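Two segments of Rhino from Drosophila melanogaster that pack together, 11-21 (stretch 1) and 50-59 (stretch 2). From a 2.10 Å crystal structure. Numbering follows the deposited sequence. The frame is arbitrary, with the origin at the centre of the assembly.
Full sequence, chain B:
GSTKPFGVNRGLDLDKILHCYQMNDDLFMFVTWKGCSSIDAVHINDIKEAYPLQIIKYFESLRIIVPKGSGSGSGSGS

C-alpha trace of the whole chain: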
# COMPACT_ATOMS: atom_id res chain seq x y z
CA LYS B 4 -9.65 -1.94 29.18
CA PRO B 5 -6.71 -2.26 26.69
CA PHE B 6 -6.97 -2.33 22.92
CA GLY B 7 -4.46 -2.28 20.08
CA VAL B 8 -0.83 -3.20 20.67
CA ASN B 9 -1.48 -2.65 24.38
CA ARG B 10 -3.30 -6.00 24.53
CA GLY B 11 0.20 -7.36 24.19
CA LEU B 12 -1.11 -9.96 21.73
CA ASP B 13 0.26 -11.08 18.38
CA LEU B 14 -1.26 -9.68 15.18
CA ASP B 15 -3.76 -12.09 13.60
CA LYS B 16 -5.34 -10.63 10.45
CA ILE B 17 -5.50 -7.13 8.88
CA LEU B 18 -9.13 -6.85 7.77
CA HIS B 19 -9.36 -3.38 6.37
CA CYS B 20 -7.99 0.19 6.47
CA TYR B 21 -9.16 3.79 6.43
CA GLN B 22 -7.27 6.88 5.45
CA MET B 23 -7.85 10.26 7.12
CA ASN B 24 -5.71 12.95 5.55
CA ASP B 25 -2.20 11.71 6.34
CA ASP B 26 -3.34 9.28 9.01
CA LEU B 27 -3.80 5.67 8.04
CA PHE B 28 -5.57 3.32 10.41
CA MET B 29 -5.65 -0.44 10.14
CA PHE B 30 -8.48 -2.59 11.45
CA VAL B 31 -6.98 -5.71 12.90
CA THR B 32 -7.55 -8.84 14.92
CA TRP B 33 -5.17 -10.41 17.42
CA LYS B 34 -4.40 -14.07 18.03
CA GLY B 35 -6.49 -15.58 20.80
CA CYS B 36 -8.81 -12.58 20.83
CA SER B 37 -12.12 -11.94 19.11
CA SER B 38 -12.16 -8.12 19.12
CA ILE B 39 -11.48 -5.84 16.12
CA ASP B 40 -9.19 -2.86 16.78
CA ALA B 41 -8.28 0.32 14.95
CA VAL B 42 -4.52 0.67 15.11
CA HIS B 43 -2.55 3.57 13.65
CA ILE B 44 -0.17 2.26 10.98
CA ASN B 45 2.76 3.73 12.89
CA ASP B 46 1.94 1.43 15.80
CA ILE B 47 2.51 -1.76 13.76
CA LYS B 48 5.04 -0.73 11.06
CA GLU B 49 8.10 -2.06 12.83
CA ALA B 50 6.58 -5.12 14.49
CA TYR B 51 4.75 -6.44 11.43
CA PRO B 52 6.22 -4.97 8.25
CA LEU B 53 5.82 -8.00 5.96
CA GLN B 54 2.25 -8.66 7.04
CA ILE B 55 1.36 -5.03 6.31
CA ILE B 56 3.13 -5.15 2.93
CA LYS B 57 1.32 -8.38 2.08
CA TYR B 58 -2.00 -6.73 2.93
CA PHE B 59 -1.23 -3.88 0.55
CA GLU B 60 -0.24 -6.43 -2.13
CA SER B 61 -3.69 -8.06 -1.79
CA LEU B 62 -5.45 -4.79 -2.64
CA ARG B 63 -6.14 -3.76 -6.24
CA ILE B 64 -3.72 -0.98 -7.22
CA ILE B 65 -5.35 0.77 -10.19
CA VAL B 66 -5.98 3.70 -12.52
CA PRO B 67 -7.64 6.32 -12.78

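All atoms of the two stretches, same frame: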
# COMPACT_ATOMS: atom_id res chain seq x y z
N GLY B 11 -0.99 -6.55 24.15
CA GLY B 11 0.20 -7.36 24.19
C GLY B 11 0.00 -8.68 23.47
O GLY B 11 0.70 -9.64 23.77
N LEU B 12 -0.94 -8.74 22.53
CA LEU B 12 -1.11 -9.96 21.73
C LEU B 12 -0.44 -9.87 20.37
O LEU B 12 -0.04 -8.80 19.92
CB LEU B 12 -2.59 -10.29 21.53
CG LEU B 12 -3.49 -10.26 22.77
CD1 LEU B 12 -4.95 -10.32 22.36
CD2 LEU B 12 -3.13 -11.42 23.68
N ASP B 13 -0.32 -11.02 19.71
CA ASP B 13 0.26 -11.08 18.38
C ASP B 13 -0.78 -10.82 17.29
O ASP B 13 -1.92 -11.30 17.36
CB ASP B 13 0.92 -12.43 18.15
CG ASP B 13 2.25 -12.55 18.87
OD1 ASP B 13 2.89 -11.51 19.13
OD2 ASP B 13 2.65 -13.69 19.17
N LEU B 14 -0.38 -10.05 16.28
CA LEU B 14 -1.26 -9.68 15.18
C LEU B 14 -1.83 -10.93 14.49
O LEU B 14 -1.09 -11.87 14.20
CB LEU B 14 -0.51 -8.82 14.16
CG LEU B 14 -1.31 -8.18 13.02
CD1 LEU B 14 -2.32 -7.20 13.54
CD2 LEU B 14 -0.38 -7.50 12.04
N ASP B 15 -3.14 -10.95 14.27
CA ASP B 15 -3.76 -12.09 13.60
C ASP B 15 -3.92 -11.74 12.13
O ASP B 15 -3.04 -12.04 11.31
CB ASP B 15 -5.10 -12.45 14.24
CG ASP B 15 -5.55 -13.87 13.90
OD1 ASP B 15 -4.68 -14.71 13.60
OD2 ASP B 15 -6.77 -14.13 13.94
N LYS B 16 -5.04 -11.09 11.81
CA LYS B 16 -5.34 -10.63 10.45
C LYS B 16 -5.45 -9.08 10.38
O LYS B 16 -5.81 -8.43 11.36
CB LYS B 16 -6.66 -11.28 9.93
CG LYS B 16 -6.74 -12.82 10.02
CD LYS B 16 -5.39 -13.49 9.87
CE LYS B 16 -5.31 -14.96 10.41
NZ LYS B 16 -5.86 -16.03 9.46
N ILE B 17 -5.13 -8.51 9.21
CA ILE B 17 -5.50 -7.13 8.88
C ILE B 17 -6.72 -7.19 7.99
O ILE B 17 -6.63 -7.68 6.86
CB ILE B 17 -4.39 -6.37 8.12
CG1 ILE B 17 -3.08 -6.40 8.91
CG2 ILE B 17 -4.85 -4.94 7.78
CD1 ILE B 17 -2.01 -5.45 8.38
N LEU B 18 -7.86 -6.72 8.49
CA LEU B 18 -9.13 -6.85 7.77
C LEU B 18 -9.39 -5.74 6.78
O LEU B 18 -10.08 -5.95 5.78
CB LEU B 18 -10.30 -6.90 8.75
CG LEU B 18 -10.17 -7.89 9.89
CD1 LEU B 18 -11.39 -7.84 10.82
CD2 LEU B 18 -9.94 -9.30 9.33
N HIS B 19 -8.85 -4.56 7.04
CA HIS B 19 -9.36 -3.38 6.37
C HIS B 19 -8.54 -2.15 6.77
O HIS B 19 -7.77 -2.21 7.74
CB HIS B 19 -10.86 -3.25 6.73
CG HIS B 19 -11.49 -1.99 6.30
ND1 HIS B 19 -11.50 -1.56 4.98
CD2 HIS B 19 -12.15 -1.04 7.00
CE1 HIS B 19 -12.13 -0.41 4.90
NE2 HIS B 19 -12.53 -0.06 6.11
N CYS B 20 -8.64 -1.04 6.03
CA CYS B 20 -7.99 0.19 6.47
C CYS B 20 -8.80 1.43 6.09
O CYS B 20 -9.70 1.38 5.28
CB CYS B 20 -6.57 0.33 5.90
SG CYS B 20 -6.47 0.59 4.13
N TYR B 21 -8.45 2.55 6.70
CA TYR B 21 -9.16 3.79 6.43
C TYR B 21 -8.20 4.96 6.53
O TYR B 21 -7.43 5.07 7.47
CB TYR B 21 -10.34 3.94 7.40
CG TYR B 21 -11.15 5.20 7.19
CD1 TYR B 21 -11.83 5.41 6.00
CD2 TYR B 21 -11.25 6.16 8.19
CE1 TYR B 21 -12.59 6.54 5.82
CE2 TYR B 21 -12.00 7.29 8.02
CZ TYR B 21 -12.67 7.48 6.82
OH TYR B 21 -13.42 8.62 6.64
N ALA B 50 6.84 -3.78 13.97
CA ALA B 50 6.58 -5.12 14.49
C ALA B 50 6.12 -6.06 13.40
O ALA B 50 6.47 -7.25 13.42
CB ALA B 50 5.52 -5.06 15.62
N TYR B 51 5.34 -5.55 12.45
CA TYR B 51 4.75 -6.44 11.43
C TYR B 51 4.91 -6.00 9.99
O TYR B 51 3.94 -6.04 9.24
CB TYR B 51 3.25 -6.61 11.72
CG TYR B 51 2.95 -7.10 13.11
CD1 TYR B 51 3.06 -8.44 13.43
CD2 TYR B 51 2.55 -6.21 14.10
CE1 TYR B 51 2.81 -8.89 14.71
CE2 TYR B 51 2.29 -6.65 15.38
CZ TYR B 51 2.42 -7.99 15.67
OH TYR B 51 2.14 -8.44 16.94
N PRO B 52 6.13 -5.60 9.58
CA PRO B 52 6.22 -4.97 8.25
C PRO B 52 5.78 -5.87 7.10
O PRO B 52 5.06 -5.39 6.23
CB PRO B 52 7.71 -4.61 8.13
CG PRO B 52 8.41 -5.46 9.13
CD PRO B 52 7.45 -5.74 10.23
N LEU B 53 6.15 -7.14 7.10
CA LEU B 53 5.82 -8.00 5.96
C LEU B 53 4.34 -8.35 5.90
O LEU B 53 3.80 -8.58 4.82
CB LEU B 53 6.65 -9.28 5.97
CG LEU B 53 8.14 -9.17 5.68
CD1 LEU B 53 8.79 -10.52 5.86
CD2 LEU B 53 8.35 -8.67 4.25
N GLN B 54 3.68 -8.40 7.05
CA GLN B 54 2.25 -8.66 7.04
C GLN B 54 1.49 -7.45 6.48
O GLN B 54 0.51 -7.61 5.77
CB GLN B 54 1.75 -9.02 8.44
CG GLN B 54 1.97 -10.47 8.78
CD GLN B 54 1.50 -10.83 10.17
OE1 GLN B 54 0.30 -10.91 10.42
NE2 GLN B 54 2.44 -11.08 11.06
N ILE B 55 1.96 -6.26 6.81
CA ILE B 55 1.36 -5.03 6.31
C ILE B 55 1.59 -4.88 4.80
O ILE B 55 0.67 -4.50 4.08
CB ILE B 55 1.94 -3.79 7.05
CG1 ILE B 55 1.59 -3.86 8.54
CG2 ILE B 55 1.41 -2.48 6.44
CD1 ILE B 55 2.27 -2.83 9.39
N ILE B 56 2.80 -5.18 4.35
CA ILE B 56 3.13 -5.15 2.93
C ILE B 56 2.30 -6.18 2.16
O ILE B 56 1.82 -5.91 1.06
CB ILE B 56 4.64 -5.40 2.71
CG1 ILE B 56 5.45 -4.20 3.19
CG2 ILE B 56 4.95 -5.69 1.26
CD1 ILE B 56 6.93 -4.44 3.23
N LYS B 57 2.10 -7.36 2.76
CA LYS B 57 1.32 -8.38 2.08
C LYS B 57 -0.15 -7.98 1.98
O LYS B 57 -0.81 -8.30 1.01
CB LYS B 57 1.45 -9.74 2.78
CG LYS B 57 1.60 -10.90 1.78
CD LYS B 57 1.41 -12.28 2.40
CE LYS B 57 2.25 -12.47 3.67
NZ LYS B 57 3.72 -12.38 3.41
N TYR B 58 -0.64 -7.26 2.99
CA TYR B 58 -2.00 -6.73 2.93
C TYR B 58 -2.15 -5.74 1.80
O TYR B 58 -3.14 -5.77 1.08
CB TYR B 58 -2.40 -6.07 4.26
CG TYR B 58 -3.69 -5.27 4.12
CD1 TYR B 58 -4.92 -5.91 4.14
CD2 TYR B 58 -3.67 -3.89 3.96
CE1 TYR B 58 -6.10 -5.20 3.99
CE2 TYR B 58 -4.83 -3.17 3.81
CZ TYR B 58 -6.05 -3.83 3.84
OH TYR B 58 -7.21 -3.11 3.71
N PHE B 59 -1.18 -4.84 1.66
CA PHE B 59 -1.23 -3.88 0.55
C PHE B 59 -1.15 -4.59 -0.81
O PHE B 59 -1.81 -4.18 -1.76
CB PHE B 59 -0.11 -2.85 0.68
CG PHE B 59 -0.39 -1.78 1.68
CD1 PHE B 59 -1.54 -0.99 1.56
CD2 PHE B 59 0.48 -1.55 2.74
CE1 PHE B 59 -1.82 0.01 2.49
CE2 PHE B 59 0.22 -0.54 3.67
CZ PHE B 59 -0.94 0.24 3.55
O HOH W 1 -0.03 -13.24 11.44
O HOH W 2 -9.48 -4.74 2.84

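The strand meets its partner with every third residue: the CA-to-CB bonds of Leu 14, Ile 17 and Cys 20 point toward stretch 2, where a regular strand would alternate. Asp 15 (phi/psi -98/-87) and Leu 18 (-86/-28) leave the extended conformation, one in each interval, and the intervening residues point away in pairs. Strand and helix 52-59 run in roughly the same direction, 29° apart, with axes 9.3 Å apart at closest approach, so side chains must fill the gap.

Tyr 51, the N-cap residue, uses both its parts. Leu 14 CB lies 3.5 Å from the Tyr 51 ring centroid, its C-H groups over the electron-rich face, while Leu 14 N donates to Tyr 51 OH at 3.1 Å, so one side chain serves both apolar packing and a backbone amide.

Seven residues later, Tyr 58 repeats the face contact, with Ile 17 CG2 3.8 Å from its ring centroid; Cys 20 SG meets the ring edge, 4.1 Å from Tyr 58 CE2. Between the tyrosines, Ile 17 CD1 reaches Ile 55 CG1 at 3.9 Å. Tyr 58 OH takes no direct hydrogen bond from the strand; water 2 bonds to it (2.9 Å) and donates to Leu 18 O (3.2 Å).

The rule here: backbone irregularities reset which strand residues face the partner, and tyrosines offer them both face and hydroxyl.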